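Local atomic coordinates of proteasome accessory factor B/C (PafBC) (Paenarthrobacter aurescens, PDB entry 6SJ9), a protein that probably acts as a transcriptional regulator of the bacterial DNA damage response, combining winged helix-turn-helix and WYL domains in a single chain. Residues 91-96 with 459-464; 97-102 with 400-405; 102-107 with 438-443; 357-362 with 409-414. One frame throughout, in Å; residues are numbered along the deposited sequence.

Interaction 1. Residues 91-96 with 459-464; sequences VSLTPA and ESVTIK
Lys464 carries most of this contact, reaching from its helix to the backbone of the strand that holds Val91, Ser92 and Leu93. Its CG stands anti to the carbonyl carbon (chi1 -63°), and beyond it the chain runs fully extended. CD passes Leu93 CD2 at 4.0 Å, the two side chains sliding by one another in opposite directions, and NZ then gives a hydrogen bond of 2.7 Å to Ser92 O. The donor meets that oxygen nearly along the C=O axis, at a C=O...N angle of 167°. The same ammonium group forms a salt bridge with Glu97 OE1, which leaves the lysine tip shared between a strand carbonyl and a carboxylate.

Strand 90-93 pairs with strand 421-424 and leads directly into the long helix 95-118, whose start is a capping box: Thr94 OG1 caps the backbone N of Glu97, and Glu97 OE1 accepts from Thr94 N. Helix 457-469 runs almost antiparallel to the strand, at 163°, with the axes of the short segments 9.7 Å apart at their closest.

Packing contacts flank the hydrogen bond. Val461 places CG2 anti to its backbone N, and this methyl meets Leu93 CD2 at 3.9 Å where the two side chains cross obliquely; both residues also rest on Leu101 of helix 95-118. Nearer the start of the strand, Val91 points at the helix, and its CG1 lies against the carbonyl oxygen of Lys464, 3.6 Å from Lys464 O and 4.1 Å from Lys464 CB.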
loop_
_atom_site.group_PDB
_atom_site.type_symbol
_atom_site.label_atom_id
_atom_site.label_comp_id
_atom_site.label_asym_id
_atom_site.label_seq_id
_atom_site.Cartn_x
_atom_site.Cartn_y
_atom_site.Cartn_z
ATOM N N VAL A 91 -13.646 -7.745 13.213
ATOM C CA VAL A 91 -12.457 -8.234 13.906
ATOM C C VAL A 91 -11.910 -7.102 14.767
ATOM O O VAL A 91 -12.076 -5.922 14.451
ATOM C CB VAL A 91 -11.347 -8.756 12.942
ATOM C CG1 VAL A 91 -11.892 -9.770 11.899
ATOM C CG2 VAL A 91 -10.645 -7.624 12.237
ATOM N N SER A 92 -11.283 -7.460 15.877
ATOM C CA SER A 92 -10.601 -6.497 16.722
ATOM C C SER A 92 -9.122 -6.679 16.534
ATOM O O SER A 92 -8.606 -7.780 16.741
ATOM C CB SER A 92 -10.947 -6.675 18.189
ATOM O OG SER A 92 -12.337 -6.717 18.294
ATOM N N LEU A 93 -8.438 -5.603 16.178
ATOM C CA LEU A 93 -7.037 -5.694 15.819
ATOM C C LEU A 93 -6.192 -5.001 16.868
ATOM O O LEU A 93 -6.562 -3.937 17.357
ATOM C CB LEU A 93 -6.790 -5.061 14.438
ATOM C CG LEU A 93 -7.476 -5.790 13.278
ATOM C CD1 LEU A 93 -7.153 -5.142 11.941
ATOM C CD2 LEU A 93 -7.051 -7.258 13.292
ATOM N N THR A 94 -5.085 -5.630 17.243
ATOM C CA THR A 94 -4.068 -4.930 17.999
ATOM C C THR A 94 -3.281 -3.982 17.083
ATOM O O THR A 94 -3.248 -4.150 15.857
ATOM C CB THR A 94 -3.098 -5.911 18.621
ATOM O OG1 THR A 94 -2.303 -6.466 17.566
ATOM C CG2 THR A 94 -3.866 -7.024 19.420
ATOM N N PRO A 95 -2.588 -2.999 17.670
ATOM C CA PRO A 95 -1.742 -2.142 16.835
ATOM C C PRO A 95 -0.727 -2.911 16.002
ATOM O O PRO A 95 -0.576 -2.611 14.810
ATOM C CB PRO A 95 -1.082 -1.210 17.861
ATOM C CG PRO A 95 -2.139 -1.139 19.042
ATOM C CD PRO A 95 -2.674 -2.557 19.087
ATOM N N ALA A 96 -0.081 -3.934 16.558
ATOM C CA ALA A 96 0.827 -4.736 15.764
ATOM C C ALA A 96 0.096 -5.330 14.556
ATOM O O ALA A 96 0.514 -5.128 13.409
ATOM C CB ALA A 96 1.480 -5.831 16.616
ATOM N N GLU A 459 0.618 -13.964 11.830
ATOM C CA GLU A 459 -0.221 -15.157 11.911
ATOM C C GLU A 459 -1.617 -14.812 12.429
ATOM O O GLU A 459 -2.634 -15.285 11.898
ATOM C CB GLU A 459 0.424 -16.210 12.812
ATOM C CG GLU A 459 -0.482 -17.429 12.990
ATOM C CD GLU A 459 -0.154 -18.295 14.218
ATOM O OE1 GLU A 459 0.149 -17.736 15.303
ATOM O OE2 GLU A 459 -0.243 -19.539 14.106
ATOM N N SER A 460 -1.686 -14.007 13.489
ATOM C CA SER A 460 -2.986 -13.768 14.089
ATOM C C SER A 460 -3.875 -12.924 13.185
ATOM O O SER A 460 -5.083 -13.169 13.119
ATOM C CB SER A 460 -2.856 -13.119 15.487
ATOM O OG SER A 460 -2.456 -11.762 15.433
ATOM N N VAL A 461 -3.318 -11.911 12.511
ATOM C CA VAL A 461 -4.160 -11.096 11.640
ATOM C C VAL A 461 -4.576 -11.913 10.407
ATOM O O VAL A 461 -5.689 -11.726 9.895
ATOM C CB VAL A 461 -3.502 -9.752 11.274
ATOM C CG1 VAL A 461 -2.412 -9.916 10.234
ATOM C CG2 VAL A 461 -4.537 -8.777 10.773
ATOM N N THR A 462 -3.760 -12.900 9.994
ATOM C CA THR A 462 -4.151 -13.784 8.887
ATOM C C THR A 462 -5.376 -14.632 9.256
ATOM O O THR A 462 -6.332 -14.720 8.482
ATOM C CB THR A 462 -2.975 -14.675 8.501
ATOM O OG1 THR A 462 -1.924 -13.819 8.041
ATOM C CG2 THR A 462 -3.364 -15.731 7.393
ATOM N N ILE A 463 -5.383 -15.200 10.456
ATOM C CA ILE A 463 -6.510 -15.992 10.928
ATOM C C ILE A 463 -7.755 -15.107 11.038
ATOM O O ILE A 463 -8.839 -15.474 10.582
ATOM C CB ILE A 463 -6.137 -16.657 12.272
ATOM C CG1 ILE A 463 -4.962 -17.600 12.036
ATOM C CG2 ILE A 463 -7.282 -17.470 12.888
ATOM C CD1 ILE A 463 -4.386 -18.242 13.313
ATOM N N LYS A 464 -7.621 -13.923 11.645
ATOM C CA LYS A 464 -8.784 -13.049 11.805
ATOM C C LYS A 464 -9.362 -12.617 10.461
ATOM O O LYS A 464 -10.576 -12.685 10.246
ATOM C CB LYS A 464 -8.416 -11.829 12.635
ATOM C CG LYS A 464 -8.007 -12.174 14.042
ATOM C CD LYS A 464 -7.551 -10.922 14.798
ATOM C CE LYS A 464 -7.266 -11.232 16.285
ATOM N NZ LYS A 464 -6.975 -9.937 16.941
#

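Interaction 2. Residues 97-102 with 400-405; sequences ESTVLL and DLLDIQ
No aromatic ring or other flat side chain has a face or edge in the contact where Ser98, Thr99 and Leu102 meet Leu401 and Leu402; it is built from the ends of leucine side chains, the CB of Ser98 and two hydroxyls. It joins helix 95-118 to the loop that leads into strand 404-407, which forms a β-hairpin with strand 410-413, probably the wing of a winged helix-turn-helix.

Leu401 lies against Ser98 with its isopropyl end, CG 3.1 Å from Ser98 OG and 3.5 Å from Ser98 CB. The second of these pairs is tighter than usual van der Waals contact, and the leucine chi1 of -148° is away from the usual staggered values; the two signs together are consistent with slight strain at this corner. The serine hydroxyl is not left to the hydrocarbon, since OG also hydrogen-bonds Thr94 O one helical turn back.

Leu402 brings both its methyls to the helix. CD2 packs on Ser98 CB at 3.7 Å, while CD1 lies 3.6 Å from Thr99 OG1, with the two side chains crossing at about a right angle. That hydroxyl has Pro95 O as its polar partner. Leu102 CD2 extends the patch one turn on, reaching Leu402 CD1 at 4.0 Å.

One water spans the polar side of the joint, donating to Ser98 OG at 3.0 Å and to Leu401 O at 2.6 Å.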
loop_
_atom_site.group_PDB
_atom_site.type_symbol
_atom_site.label_atom_id
_atom_site.label_comp_id
_atom_site.label_asym_id
_atom_site.label_seq_id
_atom_site.Cartn_x
_atom_site.Cartn_y
_atom_site.Cartn_z
ATOM N N GLU A 97 -1.027 -6.021 14.794
ATOM C CA GLU A 97 -1.803 -6.602 13.699
ATOM C C GLU A 97 -2.192 -5.573 12.648
ATOM O O GLU A 97 -2.197 -5.873 11.452
ATOM C CB GLU A 97 -3.076 -7.261 14.230
ATOM C CG GLU A 97 -2.790 -8.445 15.053
ATOM C CD GLU A 97 -4.060 -8.990 15.756
ATOM O OE1 GLU A 97 -5.025 -8.229 15.932
ATOM O OE2 GLU A 97 -4.039 -10.178 16.140
ATOM N N SER A 98 -2.626 -4.390 13.088
ATOM C CA SER A 98 -3.022 -3.344 12.170
ATOM C C SER A 98 -1.859 -2.846 11.337
ATOM O O SER A 98 -2.054 -2.488 10.169
ATOM C CB SER A 98 -3.605 -2.174 12.963
ATOM O OG SER A 98 -4.659 -2.624 13.809
ATOM N N THR A 99 -0.649 -2.808 11.916
ATOM C CA THR A 99 0.499 -2.343 11.143
ATOM C C THR A 99 0.907 -3.370 10.089
ATOM O O THR A 99 1.141 -3.007 8.942
ATOM C CB THR A 99 1.684 -2.041 12.070
ATOM O OG1 THR A 99 1.249 -1.180 13.125
ATOM C CG2 THR A 99 2.826 -1.377 11.299
ATOM N N VAL A 100 0.914 -4.657 10.442
ATOM C CA VAL A 100 1.171 -5.701 9.459
ATOM C C VAL A 100 0.162 -5.614 8.334
ATOM O O VAL A 100 0.502 -5.640 7.145
ATOM C CB VAL A 100 1.092 -7.081 10.116
ATOM C CG1 VAL A 100 1.158 -8.187 8.980
ATOM C CG2 VAL A 100 2.163 -7.234 11.125
ATOM N N LEU A 101 -1.100 -5.453 8.710
ATOM C CA LEU A 101 -2.170 -5.363 7.733
ATOM C C LEU A 101 -1.944 -4.216 6.768
ATOM O O LEU A 101 -2.411 -4.254 5.626
ATOM C CB LEU A 101 -3.483 -5.211 8.482
ATOM C CG LEU A 101 -4.698 -5.548 7.676
ATOM C CD1 LEU A 101 -4.589 -6.987 7.310
ATOM C CD2 LEU A 101 -5.853 -5.281 8.540
ATOM N N LEU A 102 -1.288 -3.162 7.238
ATOM C CA LEU A 102 -0.979 -2.003 6.417
ATOM C C LEU A 102 0.023 -2.332 5.318
ATOM O O LEU A 102 -0.134 -1.908 4.168
ATOM C CB LEU A 102 -0.413 -0.926 7.329
ATOM C CG LEU A 102 0.065 0.387 6.767
ATOM C CD1 LEU A 102 -0.929 0.860 5.721
ATOM C CD2 LEU A 102 0.108 1.379 7.966
ATOM N N ASP A 400 -9.188 4.722 11.077
ATOM C CA ASP A 400 -9.210 4.944 12.519
ATOM C C ASP A 400 -8.532 3.800 13.265
ATOM O O ASP A 400 -9.024 3.347 14.297
ATOM C CB ASP A 400 -10.645 5.145 13.013
ATOM C CG ASP A 400 -11.628 4.067 12.499
ATOM O OD1 ASP A 400 -11.186 3.009 12.003
ATOM O OD2 ASP A 400 -12.861 4.274 12.626
ATOM N N LEU A 401 -7.444 3.264 12.718
ATOM C CA LEU A 401 -6.756 2.137 13.341
ATOM C C LEU A 401 -5.410 2.447 14.011
ATOM O O LEU A 401 -5.116 1.855 15.051
ATOM C CB LEU A 401 -6.572 1.043 12.273
ATOM C CG LEU A 401 -6.579 -0.456 12.590
ATOM C CD1 LEU A 401 -7.747 -0.824 13.489
ATOM C CD2 LEU A 401 -6.582 -1.320 11.312
ATOM N N LEU A 402 -4.560 3.329 13.449
ATOM C CA LEU A 402 -3.206 3.588 13.964
ATOM C C LEU A 402 -3.009 5.014 14.469
ATOM O O LEU A 402 -3.121 5.973 13.699
ATOM C CB LEU A 402 -2.149 3.289 12.905
ATOM C CG LEU A 402 -2.068 1.795 12.640
ATOM C CD1 LEU A 402 -0.847 1.464 11.879
ATOM C CD2 LEU A 402 -2.095 1.062 13.947
ATOM N N ASP A 403 -2.604 5.148 15.726
ATOM C CA ASP A 403 -2.105 6.427 16.228
ATOM C C ASP A 403 -0.587 6.348 16.262
ATOM O O ASP A 403 -0.022 5.557 17.026
ATOM C CB ASP A 403 -2.606 6.765 17.639
ATOM C CG ASP A 403 -4.092 7.053 17.703
ATOM O OD1 ASP A 403 -4.582 7.294 18.831
ATOM O OD2 ASP A 403 -4.769 7.019 16.647
ATOM N N ILE A 404 0.053 7.225 15.491
ATOM C CA ILE A 404 1.500 7.264 15.309
ATOM C C ILE A 404 2.049 8.584 15.856
ATOM O O ILE A 404 1.487 9.657 15.569
ATOM C CB ILE A 404 1.864 7.106 13.826
ATOM C CG1 ILE A 404 1.307 5.763 13.351
ATOM C CG2 ILE A 404 3.383 7.119 13.672
ATOM C CD1 ILE A 404 1.177 5.616 11.887
ATOM N N GLN A 405 3.114 8.486 16.675
ATOM C CA GLN A 405 3.938 9.608 17.130
ATOM C C GLN A 405 5.371 9.400 16.608
ATOM O O GLN A 405 5.966 8.327 16.790
ATOM C CB GLN A 405 4.049 9.740 18.656
ATOM C CG GLN A 405 2.806 10.159 19.389
ATOM C CD GLN A 405 1.717 9.090 19.322
ATOM O OE1 GLN A 405 0.569 9.413 19.126
ATOM N NE2 GLN A 405 2.082 7.814 19.497
HETATM O O HOH W 1 -5.315 -0.573 15.885
#

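Interaction 3. Residues 102-107 with 438-443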
loop_
_atom_site.group_PDB
_atom_site.type_symbol
_atom_site.label_atom_id
_atom_site.label_comp_id
_atom_site.label_asym_id
_atom_site.label_seq_id
_atom_site.Cartn_x
_atom_site.Cartn_y
_atom_site.Cartn_z
ATOM N N LEU A 102 -1.288 -3.162 7.238
ATOM C CA LEU A 102 -0.979 -2.003 6.417
ATOM C C LEU A 102 0.023 -2.332 5.318
ATOM O O LEU A 102 -0.134 -1.908 4.168
ATOM C CB LEU A 102 -0.413 -0.926 7.329
ATOM C CG LEU A 102 0.065 0.387 6.767
ATOM C CD1 LEU A 102 -0.929 0.860 5.721
ATOM C CD2 LEU A 102 0.108 1.379 7.966
ATOM N N LEU A 103 1.021 -3.139 5.638
ATOM C CA LEU A 103 1.980 -3.545 4.624
ATOM C C LEU A 103 1.282 -4.461 3.626
ATOM O O LEU A 103 1.495 -4.350 2.425
ATOM C CB LEU A 103 3.188 -4.220 5.301
ATOM C CG LEU A 103 4.313 -4.609 4.392
ATOM C CD1 LEU A 103 4.731 -3.471 3.539
ATOM C CD2 LEU A 103 5.496 -5.201 5.240
ATOM N N ALA A 104 0.415 -5.346 4.130
ATOM C CA ALA A 104 -0.308 -6.252 3.260
ATOM C C ALA A 104 -1.166 -5.487 2.250
ATOM O O ALA A 104 -1.264 -5.872 1.090
ATOM C CB ALA A 104 -1.198 -7.172 4.120
ATOM N N ALA A 105 -1.819 -4.426 2.687
ATOM C CA ALA A 105 -2.663 -3.659 1.773
ATOM C C ALA A 105 -1.832 -3.015 0.697
ATOM O O ALA A 105 -2.286 -2.883 -0.451
ATOM C CB ALA A 105 -3.456 -2.583 2.566
ATOM N N GLN A 106 -0.585 -2.638 1.034
ATOM C CA GLN A 106 0.277 -2.097 0.006
ATOM C C GLN A 106 0.647 -3.155 -1.005
ATOM O O GLN A 106 0.781 -2.861 -2.215
ATOM C CB GLN A 106 1.546 -1.512 0.622
ATOM C CG GLN A 106 1.324 -0.249 1.436
ATOM C CD GLN A 106 2.673 0.387 1.896
ATOM O OE1 GLN A 106 3.519 0.785 1.055
ATOM N NE2 GLN A 106 2.856 0.510 3.211
ATOM N N LEU A 107 0.871 -4.398 -0.547
ATOM C CA LEU A 107 1.202 -5.421 -1.549
ATOM C C LEU A 107 0.024 -5.687 -2.468
ATOM O O LEU A 107 0.204 -5.877 -3.667
ATOM C CB LEU A 107 1.641 -6.718 -0.873
ATOM C CG LEU A 107 2.899 -6.603 0.017
ATOM C CD1 LEU A 107 3.366 -7.999 0.323
ATOM C CD2 LEU A 107 4.103 -5.761 -0.604
ATOM N N ALA A 438 -0.693 -13.284 2.450
ATOM C CA ALA A 438 -0.093 -14.555 2.055
ATOM C C ALA A 438 1.276 -14.350 1.409
ATOM O O ALA A 438 2.176 -15.188 1.571
ATOM C CB ALA A 438 -1.052 -15.352 1.168
HETATM N N MSE A 439 1.466 -13.251 0.691
HETATM C CA MSE A 439 2.804 -12.954 0.177
HETATM C C MSE A 439 3.754 -12.692 1.374
HETATM O O MSE A 439 4.869 -13.223 1.421
HETATM C CB MSE A 439 2.757 -11.764 -0.754
HETATM C CG MSE A 439 2.056 -11.994 -2.090
HETATM SE SE MSE A 439 3.022 -13.384 -3.152
HETATM C CE MSE A 439 4.189 -12.311 -4.241
ATOM N N LEU A 440 3.311 -11.874 2.346
ATOM C CA LEU A 440 4.125 -11.663 3.547
ATOM C C LEU A 440 4.423 -12.983 4.246
ATOM O O LEU A 440 5.529 -13.190 4.746
ATOM C CB LEU A 440 3.443 -10.699 4.533
ATOM C CG LEU A 440 3.337 -9.254 4.038
ATOM C CD1 LEU A 440 2.555 -8.365 5.037
ATOM C CD2 LEU A 440 4.764 -8.685 3.816
ATOM N N GLY A 441 3.445 -13.888 4.274
ATOM C CA GLY A 441 3.632 -15.180 4.909
ATOM C C GLY A 441 4.545 -16.112 4.145
ATOM O O GLY A 441 5.059 -17.075 4.722
ATOM N N ASP A 442 4.788 -15.831 2.875
ATOM C CA ASP A 442 5.685 -16.663 2.092
ATOM C C ASP A 442 7.161 -16.190 2.119
ATOM O O ASP A 442 7.999 -16.809 1.473
ATOM C CB ASP A 442 5.138 -16.745 0.656
ATOM C CG ASP A 442 5.720 -17.905 -0.125
ATOM O OD1 ASP A 442 5.751 -19.010 0.462
ATOM O OD2 ASP A 442 6.104 -17.738 -1.311
ATOM N N LEU A 443 7.496 -15.112 2.826
ATOM C CA LEU A 443 8.877 -14.628 2.917
ATOM C C LEU A 443 9.777 -15.663 3.605
ATOM O O LEU A 443 9.299 -16.455 4.431
ATOM C CB LEU A 443 8.943 -13.325 3.708
ATOM C CG LEU A 443 8.350 -12.127 3.045
ATOM C CD1 LEU A 443 8.117 -11.059 4.124
ATOM C CD2 LEU A 443 9.322 -11.669 1.946
#
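Purely apolar helix-to-helix packing joins Leu103, Ala104 and Leu107 of helix 95-118 to Met439 and Leu440 at the C-terminal end of helix 427-441, deep in the protein and without a hydrogen bond across the interface. The contact thus joins helix 95-118 to a helix of the PafC helix-turn-helix family region.

Leu440 is the key residue. Its CG is anti to the carbonyl carbon (chi1 -68°), and its two methyls part to different neighbours. CD1 lies against the backbone at Ala104, whose side chain is only a methyl: it is 3.8 Å from Ala104 N and 4.0 Å from Ala104 CB. Val100 O is 4.0 Å from Leu440 CD1. The other methyl, CD2, lies between two leucines, 3.8 Å from Leu103 CD2 and 3.8 Å from Leu107 CD1. With Val100, Leu103, Ala104 and Leu107 around it, Leu440 resembles a knob in a hole.

Met439, modelled as selenomethionine, contributes its CB, 4.0 Å from Leu107 CD1. Its chain then bends at chi2 and chi3 and leads away from the helix; the side chain is about 4 Å from a bound thiocyanate, probably from the crystallisation liquor.

Around this pair, helix 346-360 touches Leu103 through Leu349, Phe579 packs on Leu107, and the Met439 side chain touches Tyr528 and Leu530 of strand 517-530.

Interaction 4. Residues 357-362 with 409-414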
loop_
_atom_site.group_PDB
_atom_site.type_symbol
_atom_site.label_atom_id
_atom_site.label_comp_id
_atom_site.label_asym_id
_atom_site.label_seq_id
_atom_site.Cartn_x
_atom_site.Cartn_y
_atom_site.Cartn_z
ATOM N N PRO A 357 7.347 -5.008 16.270
ATOM C CA PRO A 357 7.449 -5.146 17.752
ATOM C C PRO A 357 8.124 -3.957 18.435
ATOM O O PRO A 357 7.772 -3.644 19.580
ATOM C CB PRO A 357 8.262 -6.438 17.951
ATOM C CG PRO A 357 7.955 -7.254 16.726
ATOM C CD PRO A 357 7.856 -6.206 15.574
ATOM N N PHE A 358 9.092 -3.294 17.782
ATOM C CA PHE A 358 9.674 -2.073 18.354
ATOM C C PHE A 358 8.658 -0.950 18.410
ATOM O O PHE A 358 8.527 -0.277 19.435
ATOM C CB PHE A 358 10.869 -1.597 17.524
ATOM C CG PHE A 358 12.024 -2.513 17.574
ATOM C CD1 PHE A 358 12.919 -2.469 18.661
ATOM C CD2 PHE A 358 12.210 -3.450 16.575
ATOM C CE1 PHE A 358 14.014 -3.314 18.726
ATOM C CE2 PHE A 358 13.277 -4.305 16.634
ATOM C CZ PHE A 358 14.186 -4.259 17.716
ATOM N N LEU A 359 7.922 -0.751 17.313
ATOM C CA LEU A 359 6.993 0.363 17.186
ATOM C C LEU A 359 5.879 0.300 18.222
ATOM O O LEU A 359 5.394 1.348 18.675
ATOM C CB LEU A 359 6.415 0.390 15.762
ATOM C CG LEU A 359 7.306 0.921 14.635
ATOM C CD1 LEU A 359 6.695 0.615 13.249
ATOM C CD2 LEU A 359 7.531 2.446 14.754
ATOM N N VAL A 360 5.421 -0.911 18.576
ATOM C CA VAL A 360 4.316 -1.054 19.528
ATOM C C VAL A 360 4.799 -1.292 20.950
ATOM O O VAL A 360 3.966 -1.333 21.863
ATOM C CB VAL A 360 3.327 -2.200 19.184
ATOM C CG1 VAL A 360 2.728 -2.061 17.790
ATOM C CG2 VAL A 360 3.947 -3.570 19.456
ATOM N N HIS A 361 6.085 -1.572 21.155
ATOM C CA HIS A 361 6.586 -1.718 22.516
ATOM C C HIS A 361 6.376 -0.411 23.279
ATOM O O HIS A 361 6.296 0.673 22.687
ATOM C CB HIS A 361 8.060 -2.080 22.472
ATOM C CG HIS A 361 8.666 -2.422 23.799
ATOM N ND1 HIS A 361 9.289 -1.477 24.590
ATOM C CD2 HIS A 361 8.765 -3.596 24.463
ATOM C CE1 HIS A 361 9.764 -2.060 25.675
ATOM N NE2 HIS A 361 9.457 -3.345 25.622
ATOM N N HIS A 362 6.298 -0.511 24.611
ATOM C CA HIS A 362 5.952 0.679 25.380
ATOM C C HIS A 362 7.025 1.762 25.232
ATOM O O HIS A 362 6.695 2.950 25.242
ATOM C CB HIS A 362 5.655 0.321 26.862
ATOM C CG HIS A 362 6.855 -0.059 27.686
ATOM N ND1 HIS A 362 7.269 -1.368 27.848
ATOM C CD2 HIS A 362 7.673 0.687 28.467
ATOM C CE1 HIS A 362 8.335 -1.399 28.629
ATOM N NE2 HIS A 362 8.595 -0.168 29.026
ATOM N N ASP A 409 14.381 10.945 16.553
ATOM C CA ASP A 409 14.995 9.636 16.822
ATOM C C ASP A 409 14.035 8.647 17.538
ATOM O O ASP A 409 14.488 7.666 18.149
ATOM C CB ASP A 409 16.305 9.762 17.650
ATOM C CG ASP A 409 17.166 8.442 17.638
ATOM O OD1 ASP A 409 17.547 8.005 16.530
ATOM O OD2 ASP A 409 17.441 7.835 18.699
ATOM N N HIS A 410 12.716 8.847 17.508
ATOM C CA HIS A 410 11.859 8.016 18.365
ATOM C C HIS A 410 10.464 7.872 17.751
ATOM O O HIS A 410 9.743 8.867 17.631
ATOM C CB HIS A 410 11.800 8.611 19.751
ATOM C CG HIS A 410 11.113 7.733 20.729
ATOM N ND1 HIS A 410 10.575 8.203 21.905
ATOM C CD2 HIS A 410 10.915 6.393 20.728
ATOM C CE1 HIS A 410 10.039 7.192 22.574
ATOM N NE2 HIS A 410 10.236 6.082 21.881
ATOM N N VAL A 411 10.091 6.657 17.327
ATOM C CA VAL A 411 8.815 6.403 16.643
ATOM C C VAL A 411 8.022 5.372 17.434
ATOM O O VAL A 411 8.544 4.307 17.788
ATOM C CB VAL A 411 8.995 5.915 15.182
ATOM C CG1 VAL A 411 7.572 5.965 14.406
ATOM C CG2 VAL A 411 10.016 6.767 14.464
ATOM N N TYR A 412 6.760 5.673 17.710
ATOM C CA TYR A 412 5.973 4.699 18.457
ATOM C C TYR A 412 4.512 4.794 18.041
ATOM O O TYR A 412 4.007 5.874 17.722
ATOM C CB TYR A 412 6.155 4.831 19.991
ATOM C CG TYR A 412 5.918 6.189 20.593
ATOM C CD1 TYR A 412 6.806 7.245 20.381
ATOM C CD2 TYR A 412 4.814 6.407 21.418
ATOM C CE1 TYR A 412 6.577 8.494 20.943
ATOM C CE2 TYR A 412 4.579 7.657 21.996
ATOM C CZ TYR A 412 5.456 8.694 21.754
ATOM O OH TYR A 412 5.204 9.932 22.326
ATOM N N ILE A 413 3.896 3.624 17.958
ATOM C CA ILE A 413 2.495 3.436 17.611
ATOM C C ILE A 413 1.779 3.203 18.929
ATOM O O ILE A 413 2.013 2.193 19.587
ATOM C CB ILE A 413 2.332 2.266 16.630
ATOM C CG1 ILE A 413 3.063 2.610 15.340
ATOM C CG2 ILE A 413 0.886 1.994 16.357
ATOM C CD1 ILE A 413 3.018 1.566 14.227
ATOM N N SER A 414 1.035 4.201 19.391
ATOM C CA SER A 414 0.462 4.175 20.731
ATOM C C SER A 414 -0.586 3.068 20.910
ATOM O O SER A 414 -1.414 2.815 20.024
ATOM C CB SER A 414 -0.115 5.548 21.078
ATOM O OG SER A 414 -1.115 5.941 20.164
#
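Leu359, Val411 and Ile413 meet through both backbone and side chains, and the polar part is simple. Ile413 N donates to Leu359 O over 2.8 Å in a nearly straight bond, 174° at the hydrogen. The donor reaches the oxygen at a C=O...N angle of 143° and stands 33° out of the carbonyl plane. Tyr412 CA adds a CA-H...O contact to the same oxygen at 3.4 Å, so two successive strand residues engage one carbonyl near the C-terminal end of helix 346-360.

This ties the first helix of the PafC helix-turn-helix region to the β-hairpin 404-413, probably the wing, where strand 410-413 pairs with strands 404-407 and 365-366.

Leu359 and Val411 run side by side, pointing the same way. Val411 CG1 stands anti to its backbone N, where it meets Leu359 CD2 at only 3.5 Å; both residues also touch Leu385 of helix 378-389. Ile413 lays CD1 against Leu359 CB and CD1, 3.9 Å from each. Val360 CG1 approaches Ile413 CB more loosely, at 4.5 Å.

Aromatic contact occurs within the strand segment itself: Tyr412 CD1 lies over the centre of the His410 ring, 3.9 Å above its plane, and Tyr412 OH is hydrogen-bonded to Glu407 OE2.

How the interactions relate
Interactions 2 and 3 lie on successive turns of helix 95-118, and interaction 1 on the strand that leads into it; each fixes a different part of the PafC helix-turn-helix family region. All four contacts are largely buried, yet their chemistry shifts with position. Interaction 3, with its centre about 10 Å from that of the chain, is wholly apolar; interaction 2 admits a water; interactions 1 and 4, farther out at about 18 and 21 Å, each add a direct hydrogen bond to a backbone carbonyl, from a lysine in one and a strand amide in the other. Leu93 packs on Ser98 and Leu101, linking interactions 1 and 2. Interactions 2 and 4 meet in the hairpin, where Tyr412 N is probably hydrogen-bonded to Gln405 O.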